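Local coordinates for probable quinone reductase Qor (NADPH:quinone reductase) (Zeta-crystallin homolog protein) (Mycobacterium tuberculosis, PDB 4RVU) that binds NADPH and probably passes its electrons to quinones, as expected of a zeta-crystallin-like quinone reductase, at residues Gly146-Val151 and Gly170-Thr175; Gly69-Val74 and Ile85-Arg90. All coordinates share one frame; numbering follows the deposited sequence.

Contact 1 of 2, residues Gly146-Val151 and Gly170-Thr175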
loop_
_atom_site.group_PDB
_atom_site.type_symbol
_atom_site.label_atom_id
_atom_site.label_comp_id
_atom_site.label_asym_id
_atom_site.label_seq_id
_atom_site.Cartn_x
_atom_site.Cartn_y
_atom_site.Cartn_z
ATOM N N GLY A 146 2.761 14.383 -15.803
ATOM C CA GLY A 146 2.389 15.426 -14.861
ATOM C C GLY A 146 2.688 15.093 -13.413
ATOM O O GLY A 146 2.699 15.986 -12.549
ATOM N N ASP A 147 2.918 13.812 -13.130
ATOM C CA ASP A 147 3.276 13.406 -11.776
ATOM C C ASP A 147 4.668 13.915 -11.417
ATOM O O ASP A 147 5.461 14.276 -12.294
ATOM C CB ASP A 147 3.283 11.876 -11.633
ATOM C CG ASP A 147 1.895 11.257 -11.598
ATOM O OD1 ASP A 147 0.884 11.980 -11.480
ATOM O OD2 ASP A 147 1.827 10.008 -11.685
ATOM N N THR A 148 4.960 13.923 -10.120
ATOM C CA THR A 148 6.320 14.126 -9.638
ATOM C C THR A 148 6.619 12.972 -8.700
ATOM O O THR A 148 5.783 12.621 -7.872
ATOM C CB THR A 148 6.475 15.443 -8.855
ATOM O OG1 THR A 148 6.170 16.546 -9.712
ATOM C CG2 THR A 148 7.901 15.589 -8.346
ATOM N N VAL A 149 7.776 12.339 -8.857
ATOM C CA VAL A 149 8.144 11.235 -7.978
ATOM C C VAL A 149 9.508 11.482 -7.358
ATOM O O VAL A 149 10.323 12.218 -7.910
ATOM C CB VAL A 149 8.138 9.864 -8.714
ATOM C CG1 VAL A 149 6.757 9.563 -9.271
ATOM C CG2 VAL A 149 9.189 9.847 -9.835
ATOM N N LEU A 150 9.745 10.868 -6.205
ATOM C CA LEU A 150 11.061 10.895 -5.566
ATOM C C LEU A 150 11.738 9.537 -5.743
ATOM O O LEU A 150 11.134 8.487 -5.472
ATOM C CB LEU A 150 10.916 11.225 -4.072
ATOM C CG LEU A 150 12.129 11.069 -3.154
ATOM C CD1 LEU A 150 13.252 12.002 -3.593
ATOM C CD2 LEU A 150 11.747 11.334 -1.719
ATOM N N VAL A 151 12.982 9.560 -6.214
ATOM C CA VAL A 151 13.765 8.341 -6.404
ATOM C C VAL A 151 15.075 8.469 -5.641
ATOM O O VAL A 151 15.948 9.254 -6.027
ATOM C CB VAL A 151 14.090 8.127 -7.899
ATOM C CG1 VAL A 151 14.998 6.910 -8.089
ATOM C CG2 VAL A 151 12.813 7.960 -8.708
ATOM N N GLY A 170 6.995 11.568 -19.071
ATOM C CA GLY A 170 6.459 12.877 -18.710
ATOM C C GLY A 170 6.353 13.142 -17.217
ATOM O O GLY A 170 5.579 13.999 -16.781
ATOM N N VAL A 171 7.140 12.412 -16.432
ATOM C CA VAL A 171 7.153 12.531 -14.978
ATOM C C VAL A 171 8.345 13.363 -14.516
ATOM O O VAL A 171 9.466 13.182 -14.996
ATOM C CB VAL A 171 7.230 11.138 -14.331
ATOM C CG1 VAL A 171 7.257 11.230 -12.810
ATOM C CG2 VAL A 171 6.068 10.286 -14.792
ATOM N N ARG A 172 8.098 14.295 -13.601
ATOM C CA ARG A 172 9.175 15.065 -12.988
ATOM C C ARG A 172 9.838 14.237 -11.893
ATOM O O ARG A 172 9.153 13.678 -11.038
ATOM C CB ARG A 172 8.611 16.352 -12.390
ATOM C CG ARG A 172 9.646 17.248 -11.770
ATOM C CD ARG A 172 8.973 18.506 -11.235
ATOM N NE ARG A 172 9.924 19.507 -10.762
ATOM C CZ ARG A 172 9.799 20.158 -9.610
ATOM N NH1 ARG A 172 8.774 19.893 -8.814
ATOM N NH2 ARG A 172 10.701 21.060 -9.250
ATOM N N VAL A 173 11.161 14.132 -11.921
ATOM C CA VAL A 173 11.844 13.263 -10.969
ATOM C C VAL A 173 12.770 14.048 -10.059
ATOM O O VAL A 173 13.596 14.834 -10.526
ATOM C CB VAL A 173 12.661 12.164 -11.685
ATOM C CG1 VAL A 173 13.462 11.350 -10.663
ATOM C CG2 VAL A 173 11.746 11.266 -12.501
ATOM N N ILE A 174 12.622 13.839 -8.760
ATOM C CA ILE A 174 13.549 14.386 -7.778
ATOM C C ILE A 174 14.344 13.213 -7.222
ATOM O O ILE A 174 13.762 12.180 -6.884
ATOM C CB ILE A 174 12.791 15.081 -6.631
ATOM C CG1 ILE A 174 11.849 16.152 -7.182
ATOM C CG2 ILE A 174 13.768 15.659 -5.603
ATOM C CD1 ILE A 174 10.797 16.621 -6.155
ATOM N N THR A 175 15.667 13.354 -7.142
ATOM C CA THR A 175 16.516 12.271 -6.655
ATOM C C THR A 175 17.355 12.669 -5.452
ATOM O O THR A 175 17.466 13.850 -5.127
ATOM C CB THR A 175 17.477 11.765 -7.752
ATOM O OG1 THR A 175 18.375 12.826 -8.112
ATOM C CG2 THR A 175 16.703 11.318 -8.974
HETATM O O HOH W 1 6.411 19.218 -9.559
#
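Val149 joins strand 148-151 to strand 172-175 through both its N-H and its C=O: its N donates to Arg172 O at 2.9 Å, and its O accepts from Ile174 N in an almost straight bond (177°). Arg172 N to Asp147 O and Val151 N to Ile174 O continue this parallel ladder. Ahead of it, Gly146 N reaches Gly170 O from above the carbonyl plane, where Gly170, at positive phi, closes the Schellman motif ending helix 157-168. On one face Thr148 and Arg172 run side by side. With OG1 beside its own backbone N (chi1 -61°), Thr148 sets the hydroxyl against Arg172 CB at 3.6 Å and turns CG2 to Ile174 CD1 at 3.8 Å. A water joins Thr148 OG1 (2.7 Å) to Arg172 NH1, which also bonds Leu211 O, while NE pairs with Asp192. On the other face Val149 CG2 meets Val171 CG1 at 3.8 Å and Val173 CG2 at 4.0 Å, and helix 157-168 packs over Val171 and Val173. This is the first beta-alpha-beta unit of the Rossmann-type NADPH domain. Its chemistry is divided: valine branches pack beneath the helix, whereas on the other face the Asp192 carboxylate probably offsets the guanidinium charge.

Contact 2 of 2, residues Gly69-Val74 and Ile85-Arg90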
loop_
_atom_site.group_PDB
_atom_site.type_symbol
_atom_site.label_atom_id
_atom_site.label_comp_id
_atom_site.label_asym_id
_atom_site.label_seq_id
_atom_site.Cartn_x
_atom_site.Cartn_y
_atom_site.Cartn_z
ATOM N N GLY A 69 24.495 -14.369 -21.800
ATOM C CA GLY A 69 25.470 -15.169 -22.526
ATOM C C GLY A 69 24.804 -16.013 -23.588
ATOM O O GLY A 69 23.667 -15.747 -23.965
ATOM N N THR A 70 25.502 -17.039 -24.074
ATOM C CA THR A 70 24.957 -17.846 -25.156
ATOM C C THR A 70 24.407 -19.162 -24.635
ATOM O O THR A 70 24.940 -19.736 -23.683
ATOM C CB THR A 70 26.009 -18.110 -26.267
ATOM O OG1 THR A 70 27.224 -18.569 -25.665
ATOM C CG2 THR A 70 26.280 -16.834 -27.043
ATOM N N VAL A 71 23.326 -19.628 -25.254
ATOM C CA VAL A 71 22.736 -20.902 -24.862
ATOM C C VAL A 71 23.645 -22.034 -25.323
ATOM O O VAL A 71 23.802 -22.269 -26.528
ATOM C CB VAL A 71 21.325 -21.077 -25.433
ATOM C CG1 VAL A 71 20.761 -22.441 -25.041
ATOM C CG2 VAL A 71 20.409 -19.966 -24.920
ATOM N N GLU A 72 24.261 -22.709 -24.356
ATOM C CA GLU A 72 25.191 -23.804 -24.623
ATOM C C GLU A 72 24.418 -25.117 -24.774
ATOM O O GLU A 72 24.817 -26.011 -25.530
ATOM C CB GLU A 72 26.189 -23.912 -23.464
ATOM C CG GLU A 72 27.254 -24.987 -23.627
ATOM C CD GLU A 72 28.512 -24.471 -24.302
ATOM O OE1 GLU A 72 28.511 -23.304 -24.748
ATOM O OE2 GLU A 72 29.497 -25.238 -24.387
ATOM N N ALA A 73 23.311 -25.226 -24.045
ATOM C CA ALA A 73 22.470 -26.419 -24.079
ATOM C C ALA A 73 21.079 -26.108 -23.543
ATOM O O ALA A 73 20.899 -25.186 -22.745
ATOM C CB ALA A 73 23.102 -27.549 -23.268
ATOM N N VAL A 74 20.103 -26.895 -23.982
ATOM C CA VAL A 74 18.736 -26.796 -23.497
ATOM C C VAL A 74 18.470 -28.036 -22.654
ATOM O O VAL A 74 18.933 -29.128 -23.002
ATOM C CB VAL A 74 17.752 -26.716 -24.685
ATOM C CG1 VAL A 74 16.315 -26.717 -24.203
ATOM C CG2 VAL A 74 18.033 -25.485 -25.531
ATOM N N ILE A 85 13.608 -20.328 -27.568
ATOM C CA ILE A 85 15.053 -20.178 -27.383
ATOM C C ILE A 85 15.789 -21.427 -27.865
ATOM O O ILE A 85 15.382 -22.541 -27.545
ATOM C CB ILE A 85 15.438 -19.987 -25.891
ATOM C CG1 ILE A 85 14.635 -18.872 -25.210
ATOM C CG2 ILE A 85 16.929 -19.755 -25.751
ATOM C CD1 ILE A 85 14.434 -17.657 -26.012
ATOM N N SER A 86 16.891 -21.241 -28.591
ATOM C CA SER A 86 17.652 -22.362 -29.143
ATOM C C SER A 86 19.130 -22.260 -28.791
ATOM O O SER A 86 19.623 -21.168 -28.492
ATOM C CB SER A 86 17.484 -22.406 -30.665
ATOM O OG SER A 86 16.135 -22.653 -31.019
ATOM N N VAL A 87 19.833 -23.395 -28.815
ATOM C CA VAL A 87 21.284 -23.392 -28.624
ATOM C C VAL A 87 21.921 -22.376 -29.565
ATOM O O VAL A 87 21.549 -22.290 -30.739
ATOM C CB VAL A 87 21.905 -24.790 -28.866
ATOM C CG1 VAL A 87 23.407 -24.692 -28.999
ATOM C CG2 VAL A 87 21.539 -25.738 -27.730
ATOM N N GLY A 88 22.855 -21.585 -29.044
ATOM C CA GLY A 88 23.506 -20.555 -29.834
ATOM C C GLY A 88 22.941 -19.157 -29.631
ATOM O O GLY A 88 23.628 -18.162 -29.912
ATOM N N ASP A 89 21.693 -19.068 -29.168
ATOM C CA ASP A 89 21.064 -17.761 -28.952
ATOM C C ASP A 89 21.752 -16.984 -27.830
ATOM O O ASP A 89 22.162 -17.576 -26.823
ATOM C CB ASP A 89 19.569 -17.905 -28.614
ATOM C CG ASP A 89 18.711 -18.254 -29.821
ATOM O OD1 ASP A 89 19.205 -18.176 -30.961
ATOM O OD2 ASP A 89 17.522 -18.592 -29.623
ATOM N N ARG A 90 21.865 -15.664 -28.011
ATOM C CA ARG A 90 22.321 -14.760 -26.956
ATOM C C ARG A 90 21.106 -14.440 -26.102
ATOM O O ARG A 90 20.075 -13.998 -26.626
ATOM C CB ARG A 90 22.866 -13.452 -27.535
ATOM C CG ARG A 90 24.203 -13.558 -28.235
ATOM C CD ARG A 90 24.525 -12.236 -28.955
ATOM N NE ARG A 90 24.855 -11.200 -27.998
ATOM C CZ ARG A 90 24.318 -9.983 -27.967
ATOM N NH1 ARG A 90 23.418 -9.599 -28.872
ATOM N NH2 ARG A 90 24.697 -9.142 -27.022
#
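Val71 is the bump that fills the hollow of the 85-90 loop. Its CB sits 3.5 Å from Ser86 O, and its two methyls diverge: CG1 lies against Val87 CA at 3.7 Å, while CG2 meets Ile85 CG2 at 3.6 Å, the two side chains crossing at about a right angle. The loop curls round this valine as a type II turn from Ser86 to Asp89, closed by Asp89 N to Ser86 O and by Ser86 N to Asp89 OD2, which is met from above the carboxylate plane. Gly88 takes the positive phi (99°) of the turn and gives its N to Val71 O at 2.8 Å; Val71 N in turn donates to Asp89 O, also at 2.8 Å. Val87 supplies the return bump. With CG1 anti to the backbone N (chi1 166°), CG2 lies over Ala73 CA at 3.8 Å and reaches Val74 CG2 at 4.1 Å. Beyond the turn Thr70 CG2 rests on Arg90 CG, in a non-hydrogen-bonded antiparallel pair; the Arg90 guanidinium continues to Val118 O. Glu72 and Ala73 form a classic beta bulge opposite Leu35. The turn leads into strand 90-93, antiparallel to bulged strand 67-74, in the GroES-like domain of the medium-chain dehydrogenase/reductase fold.

Contact 1 is largely buried in the Rossmann-type domain, whereas contact 2 is a surface contact of the GroES-like domain; their centres lie about 39 Å apart, on opposite sides of the chain's centre, and they share no strand. Residues 146-151 and 170-175 are neighbouring parallel strands linked through a helix, with a regular ladder and valines beneath that helix. Residues 69-74 and 85-90 instead pair a strand with an irregular loop, using two cross-segment backbone bonds, with Val71 set into the bend of the loop. Contact 1 also lies nearer the cofactor: the Thr175 side chain is about 8 Å from bound NADPH, while contact 2 lies away from the NADPH-binding residues.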